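Local coordinates for nodulation fucosyltransferase (Bradyrhizobium sp., PDB 2HLH), which belongs to the NodZ family, a group of bacterial nodulation proteins of the glycosyltransferase type with the two-domain GT-B fold, at residues A56-V61 / I148-E153. Residues are numbered along the deposited sequence; the frame is centred on the assembly and turned at random.
Sequences AFFEPV and IKLRSE. With PO4 (phosphate ion), chain C.
The ring of F58 takes I148 CD1 over one face, off-centre toward the rim, in a CH-pi contact of 3.9 Å from CD1 to the ring centroid. K149 O sits at the ring edge, near its plane. L150 CD2 reaches F58 CE1 obliquely, at 3.4 Å. The second flat group is the guanidinium of R151. E59 CA lies over one face, and a phosphate ion lies at the edge.

The backbones form an isolated antiparallel beta bridge. F58 and L150 are its non-hydrogen-bonded pair. R151 N donates to F57 O at 2.9 Å. E59 N donates to K149 O at 2.8 Å. A water extends this link, donating to E59 O and accepting from K149 N.

In the GT-B fold, segment 148-153 is part of the connection between the two beta-sheets and leads into helix 152-166. The bridge ties it to the chain leaving helix 54-57. Y272 of helix 258-274 touches both F58 and L150.

R151 is the N-cap residue of helix 152-166. Its chain bends at the CB-CG bond (chi2 -81°), which brings the guanidinium alongside the F58-E59 backbone. There R151 NE also bonds P55 O.

E59 and K149 lie side by side, with E59 OE1 3.4 Å from K149 CD. E59 OE2 forms a salt bridge with R155. The phosphate, probably from the crystallisation liquor, is gripped by R151 NH1, which donates to its O4 at 2.7 Å, and by S152 N, which donates to its O3 at 2.9 Å.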
ATOM      1  N   ALA A  56      -5.885   3.775 -13.486  1.00 27.72           N
ATOM      2  CA  ALA A  56      -4.615   4.146 -14.083  1.00 26.91           C
ATOM      3  C   ALA A  56      -3.531   3.113 -13.761  1.00 26.85           C
ATOM      4  O   ALA A  56      -2.540   2.986 -14.485  1.00 26.80           O
ATOM      5  CB  ALA A  56      -4.208   5.468 -13.532  1.00 28.08           C
ATOM      6  N   PHE A  57      -3.708   2.417 -12.643  1.00 26.34           N
ATOM      7  CA  PHE A  57      -2.704   1.459 -12.121  1.00 26.21           C
ATOM      8  C   PHE A  57      -3.196   0.027 -12.080  1.00 26.76           C
ATOM      9  O   PHE A  57      -2.372  -0.892 -12.173  1.00 25.80           O
ATOM     10  CB  PHE A  57      -2.269   1.900 -10.714  1.00 27.31           C
ATOM     11  CG  PHE A  57      -1.643   3.286 -10.714  1.00 27.41           C
ATOM     12  CD1 PHE A  57      -0.403   3.492 -11.258  1.00 27.18           C
ATOM     13  CD2 PHE A  57      -2.378   4.401 -10.290  1.00 31.58           C
ATOM     14  CE1 PHE A  57       0.151   4.750 -11.265  1.00 28.63           C
ATOM     15  CE2 PHE A  57      -1.838   5.645 -10.346  1.00 27.79           C
ATOM     16  CZ  PHE A  57      -0.586   5.829 -10.840  1.00 27.95           C
ATOM     17  N   PHE A  58      -4.513  -0.169 -11.871  1.00 26.55           N
ATOM     18  CA  PHE A  58      -5.096  -1.490 -11.800  1.00 27.38           C
ATOM     19  C   PHE A  58      -6.182  -1.738 -12.833  1.00 27.49           C
ATOM     20  O   PHE A  58      -6.829  -0.808 -13.311  1.00 28.16           O
ATOM     21  CB  PHE A  58      -5.679  -1.714 -10.397  1.00 27.98           C
ATOM     22  CG  PHE A  58      -4.625  -1.718  -9.320  1.00 29.12           C
ATOM     23  CD1 PHE A  58      -3.928  -2.894  -8.990  1.00 24.29           C
ATOM     24  CD2 PHE A  58      -4.307  -0.539  -8.666  1.00 31.37           C
ATOM     25  CE1 PHE A  58      -2.910  -2.861  -8.017  1.00 25.48           C
ATOM     26  CE2 PHE A  58      -3.324  -0.508  -7.687  1.00 27.96           C
ATOM     27  CZ  PHE A  58      -2.621  -1.682  -7.386  1.00 26.59           C
ATOM     28  N   GLU A  59      -6.367  -3.008 -13.182  1.00 28.73           N
ATOM     29  CA  GLU A  59      -7.378  -3.412 -14.153  1.00 29.51           C
ATOM     30  C   GLU A  59      -8.783  -3.300 -13.526  1.00 29.35           C
ATOM     31  O   GLU A  59      -8.914  -3.298 -12.314  1.00 28.00           O
ATOM     32  CB  GLU A  59      -7.101  -4.826 -14.645  1.00 29.46           C
ATOM     33  CG  GLU A  59      -5.786  -4.954 -15.411  1.00 28.83           C
ATOM     34  CD  GLU A  59      -5.543  -6.320 -16.034  1.00 33.57           C
ATOM     35  OE1 GLU A  59      -6.267  -7.283 -15.641  1.00 35.87           O
ATOM     36  OE2 GLU A  59      -4.619  -6.399 -16.908  1.00 34.98           O
ATOM     37  N   PRO A  60      -9.829  -3.225 -14.353  1.00 31.23           N
ATOM     38  CA  PRO A  60     -11.190  -3.183 -13.810  1.00 31.74           C
ATOM     39  C   PRO A  60     -11.516  -4.350 -12.923  1.00 32.05           C
ATOM     40  O   PRO A  60     -11.118  -5.482 -13.202  1.00 30.22           O
ATOM     41  CB  PRO A  60     -12.050  -3.281 -15.056  1.00 32.49           C
ATOM     42  CG  PRO A  60     -11.189  -2.705 -16.132  1.00 35.91           C
ATOM     43  CD  PRO A  60      -9.855  -3.230 -15.829  1.00 31.61           C
ATOM     44  N   VAL A  61     -12.214  -4.072 -11.838  1.00 32.86           N
ATOM     45  CA  VAL A  61     -12.626  -5.118 -10.916  1.00 32.74           C
ATOM     46  C   VAL A  61     -14.058  -4.825 -10.439  1.00 32.44           C
ATOM     47  O   VAL A  61     -14.342  -3.706 -10.024  1.00 31.63           O
ATOM     48  CB  VAL A  61     -11.620  -5.252  -9.768  1.00 32.64           C
ATOM     49  CG1 VAL A  61     -11.337  -3.956  -9.050  1.00 34.12           C
ATOM     50  CG2 VAL A  61     -12.037  -6.348  -8.761  1.00 35.91           C
ATOM     51  N   ILE A 148      -6.942  -7.827  -6.849  1.00 28.29           N
ATOM     52  CA  ILE A 148      -6.865  -6.733  -7.818  1.00 29.64           C
ATOM     53  C   ILE A 148      -5.597  -7.022  -8.648  1.00 30.11           C
ATOM     54  O   ILE A 148      -4.713  -7.737  -8.187  1.00 29.88           O
ATOM     55  CB  ILE A 148      -6.848  -5.334  -7.168  1.00 29.35           C
ATOM     56  CG1 ILE A 148      -5.579  -5.118  -6.382  1.00 29.16           C
ATOM     57  CG2 ILE A 148      -8.136  -5.105  -6.311  1.00 32.16           C
ATOM     58  CD1 ILE A 148      -5.536  -3.784  -5.686  1.00 31.95           C
ATOM     59  N   LYS A 149      -5.580  -6.577  -9.894  1.00 29.13           N
ATOM     60  CA  LYS A 149      -4.543  -6.957 -10.833  1.00 29.53           C
ATOM     61  C   LYS A 149      -3.922  -5.673 -11.414  1.00 28.62           C
ATOM     62  O   LYS A 149      -4.631  -4.816 -11.958  1.00 27.00           O
ATOM     63  CB  LYS A 149      -5.143  -7.818 -11.928  1.00 29.20           C
ATOM     64  CG  LYS A 149      -4.187  -8.432 -12.834  1.00 35.23           C
ATOM     65  CD  LYS A 149      -4.805  -9.619 -13.651  1.00 35.25           C
ATOM     66  CE  LYS A 149      -3.727 -10.378 -14.417  1.00 40.78           C
ATOM     67  NZ  LYS A 149      -4.259 -11.662 -14.995  1.00 42.69           N
ATOM     68  N   LEU A 150      -2.597  -5.557 -11.293  1.00 26.71           N
ATOM     69  CA  LEU A 150      -1.887  -4.418 -11.860  1.00 26.49           C
ATOM     70  C   LEU A 150      -2.139  -4.377 -13.343  1.00 24.76           C
ATOM     71  O   LEU A 150      -2.239  -5.424 -14.009  1.00 23.97           O
ATOM     72  CB  LEU A 150      -0.374  -4.582 -11.641  1.00 25.91           C
ATOM     73  CG  LEU A 150       0.083  -4.312 -10.198  1.00 23.67           C
ATOM     74  CD1 LEU A 150       1.502  -4.808 -10.007  1.00 27.63           C
ATOM     75  CD2 LEU A 150      -0.072  -2.859  -9.874  1.00 27.35           C
ATOM     76  N   ARG A 151      -2.135  -3.173 -13.893  1.00 25.99           N
ATOM     77  CA  ARG A 151      -2.151  -3.015 -15.341  1.00 26.03           C
ATOM     78  C   ARG A 151      -0.974  -3.742 -15.967  1.00 25.28           C
ATOM     79  O   ARG A 151       0.147  -3.761 -15.426  1.00 23.54           O
ATOM     80  CB  ARG A 151      -2.127  -1.522 -15.732  1.00 26.31           C
ATOM     81  CG  ARG A 151      -3.382  -0.783 -15.412  1.00 25.41           C
ATOM     82  CD  ARG A 151      -4.442  -1.008 -16.434  1.00 29.82           C
ATOM     83  NE  ARG A 151      -5.686  -0.332 -16.136  1.00 32.55           N
ATOM     84  CZ  ARG A 151      -6.826  -0.508 -16.808  1.00 31.58           C
ATOM     85  NH1 ARG A 151      -6.920  -1.385 -17.840  1.00 29.85           N
ATOM     86  NH2 ARG A 151      -7.877   0.168 -16.461  1.00 28.58           N
ATOM     87  N   SER A 152      -1.219  -4.292 -17.170  1.00 26.35           N
ATOM     88  CA  SER A 152      -0.225  -5.120 -17.868  1.00 27.29           C
ATOM     89  C   SER A 152       1.120  -4.458 -18.061  1.00 27.62           C
ATOM     90  O   SER A 152       2.127  -5.119 -17.994  1.00 26.48           O
ATOM     91  CB  SER A 152      -0.749  -5.596 -19.230  1.00 29.06           C
ATOM     92  OG  SER A 152      -0.966  -4.521 -20.115  1.00 27.32           O
ATOM     93  N   GLU A 153       1.146  -3.158 -18.322  1.00 28.86           N
ATOM     94  CA  GLU A 153       2.418  -2.449 -18.511  1.00 28.81           C
ATOM     95  C   GLU A 153       3.287  -2.500 -17.243  1.00 29.00           C
ATOM     96  O   GLU A 153       4.517  -2.617 -17.287  1.00 30.19           O
ATOM     97  CB  GLU A 153       2.104  -0.995 -18.961  1.00 30.60           C
ATOM     98  CG  GLU A 153       3.341  -0.096 -19.139  1.00 36.17           C
TER
HETATM   99  P   PO4 C 332      -4.364  -3.876 -19.488  1.00 40.14           P
HETATM  100  O1  PO4 C 332      -3.212  -3.589 -20.407  1.00 41.78           O
HETATM  101  O2  PO4 C 332      -5.115  -5.063 -20.018  1.00 43.28           O
HETATM  102  O3  PO4 C 332      -3.925  -4.341 -18.066  1.00 31.07           O
HETATM  103  O4  PO4 C 332      -5.239  -2.682 -19.456  1.00 39.58           O
HETATM  104  O   HOH W   1      -7.974  -5.406 -10.718  1.00 17.84           O